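Local coordinates for SnoaL-like domain-containing protein (Burkholderia xenovorans LB400, PDB 3FGY), which is of unknown function but adopts an NTF2-like fold of the SnoaL-like family, a cone-shaped scaffold that in relatives often encloses a ligand-binding or catalytic pocket, at residues A[58-61]-A[62-66]. Residues are numbered along the deposited sequence; the frame is centred on the assembly and turned at random.
Sequences LQKA and SEMVE
The last turn of helix 50-64, where it hands over to strand 65-78, carries an i to i+4 side-chain hydrogen bond between Gln59 and Glu63 on its exposed surface. Gln59 NE2 donates to Glu63 OE2 at 2.7 Å, and the N-H...O angle of 174° makes the bond almost straight. The acceptor lies close to the amide plane of Gln59, but OE2 is approached on its anti side, with the donor well out of the carboxylate plane; the two flat groups are turned 74° apart. A bend at chi2 carries the Gln59 amide round to its partner. In the backbone alongside, Gln59 O accepts twice: from Glu63 N at 3.1 Å, the regular helical bond, and from Ser62 OG at 2.7 Å. The serine hydroxyl reaches it from a position between its own backbone N and carbonyl carbon (chi1 84°), folding back on the preceding turn. One residue along, the next i to i+4 pair, Lys60 and the selenomethionine Met64, run alongside each other in the same direction, with Lys60 CE and Met64 SE 4.1 Å apart; Lys60 NZ continues to a salt bridge with the C-terminal carboxylate of Thr135. At the C-terminal end of the helix, Ala61 O accepts Val65 N at 3.0 Å, nearly in line with the carbonyl, and Met64 N at 3.1 Å from above the carbonyl plane. Val65 turns into an extended conformation, and the Glu66 carboxylate forms salt bridges with Arg91 and Lys93. Such a direct passage from helix into the strand at one edge of the sheet within this chain fits the helix-and-curved-sheet architecture of the NTF2-like fold.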
loop_
_atom_site.group_PDB
_atom_site.type_symbol
_atom_site.label_atom_id
_atom_site.label_comp_id
_atom_site.label_asym_id
_atom_site.label_seq_id
_atom_site.Cartn_x
_atom_site.Cartn_y
_atom_site.Cartn_z
ATOM N N LEU A 58 -1.833 19.698 4.840
ATOM C CA LEU A 58 -3.126 19.556 5.506
ATOM C C LEU A 58 -4.107 20.678 5.064
ATOM O O LEU A 58 -5.307 20.419 4.805
ATOM C CB LEU A 58 -2.932 19.484 7.024
ATOM C CG LEU A 58 -2.108 18.257 7.507
ATOM C CD1 LEU A 58 -2.143 18.110 9.025
ATOM C CD2 LEU A 58 -2.531 16.961 6.856
ATOM N N GLN A 59 -3.584 21.891 4.884
ATOM C CA GLN A 59 -4.407 23.021 4.448
ATOM C C GLN A 59 -4.869 22.798 3.006
ATOM O O GLN A 59 -6.043 22.947 2.681
ATOM C CB GLN A 59 -3.645 24.352 4.571
ATOM C CG GLN A 59 -4.441 25.589 4.129
ATOM C CD GLN A 59 -5.676 25.808 4.946
ATOM O OE1 GLN A 59 -5.706 25.495 6.144
ATOM N NE2 GLN A 59 -6.716 26.368 4.313
ATOM N N LYS A 60 -3.936 22.409 2.149
ATOM C CA LYS A 60 -4.256 22.189 0.758
ATOM C C LYS A 60 -5.265 21.032 0.585
ATOM O O LYS A 60 -6.194 21.126 -0.235
ATOM C CB LYS A 60 -2.967 21.947 -0.020
ATOM C CG LYS A 60 -3.166 21.900 -1.495
ATOM C CD LYS A 60 -1.876 21.761 -2.222
ATOM C CE LYS A 60 -2.072 21.762 -3.715
ATOM N NZ LYS A 60 -0.747 21.689 -4.412
ATOM N N ALA A 61 -5.096 19.967 1.358
ATOM C CA ALA A 61 -6.026 18.825 1.310
ATOM C C ALA A 61 -7.451 19.293 1.674
ATOM O O ALA A 61 -8.421 18.985 0.965
ATOM C CB ALA A 61 -5.571 17.722 2.236
ATOM N N SER A 62 -7.575 20.075 2.748
ATOM C CA SER A 62 -8.873 20.614 3.202
ATOM C C SER A 62 -9.558 21.462 2.120
ATOM O O SER A 62 -10.802 21.474 2.000
ATOM C CB SER A 62 -8.664 21.432 4.471
ATOM O OG SER A 62 -8.251 22.764 4.179
ATOM N N GLU A 63 -8.735 22.163 1.341
ATOM C CA GLU A 63 -9.206 23.002 0.259
ATOM C C GLU A 63 -9.621 22.254 -0.997
ATOM O O GLU A 63 -10.476 22.751 -1.742
ATOM C CB GLU A 63 -8.128 24.030 -0.104
ATOM C CG GLU A 63 -7.994 25.094 0.960
ATOM C CD GLU A 63 -6.823 26.037 0.749
ATOM O OE1 GLU A 63 -6.142 25.951 -0.298
ATOM O OE2 GLU A 63 -6.598 26.863 1.663
HETATM N N MSE A 64 -9.062 21.073 -1.242
HETATM C CA MSE A 64 -9.340 20.479 -2.540
HETATM C C MSE A 64 -10.088 19.171 -2.528
HETATM O O MSE A 64 -10.621 18.792 -3.558
HETATM C CB MSE A 64 -8.072 20.376 -3.357
HETATM C CG MSE A 64 -7.605 21.735 -3.784
HETATM SE SE MSE A 64 -5.988 21.577 -4.733
HETATM C CE MSE A 64 -6.603 21.766 -6.599
ATOM N N VAL A 65 -10.231 18.531 -1.371
ATOM C CA VAL A 65 -10.903 17.232 -1.332
ATOM C C VAL A 65 -11.717 17.064 -0.058
ATOM O O VAL A 65 -11.354 17.576 1.012
ATOM C CB VAL A 65 -9.915 16.057 -1.510
ATOM C CG1 VAL A 65 -9.034 15.863 -0.289
ATOM C CG2 VAL A 65 -10.669 14.762 -1.791
ATOM N N GLU A 66 -12.860 16.391 -0.213
ATOM C CA GLU A 66 -13.701 15.951 0.882
ATOM C C GLU A 66 -13.414 14.467 1.015
ATOM O O GLU A 66 -13.489 13.738 0.022
ATOM C CB GLU A 66 -15.170 16.186 0.536
ATOM C CG GLU A 66 -15.561 17.670 0.454
ATOM C CD GLU A 66 -16.861 17.935 -0.279
ATOM O OE1 GLU A 66 -17.528 16.973 -0.692
ATOM O OE2 GLU A 66 -17.231 19.132 -0.434
#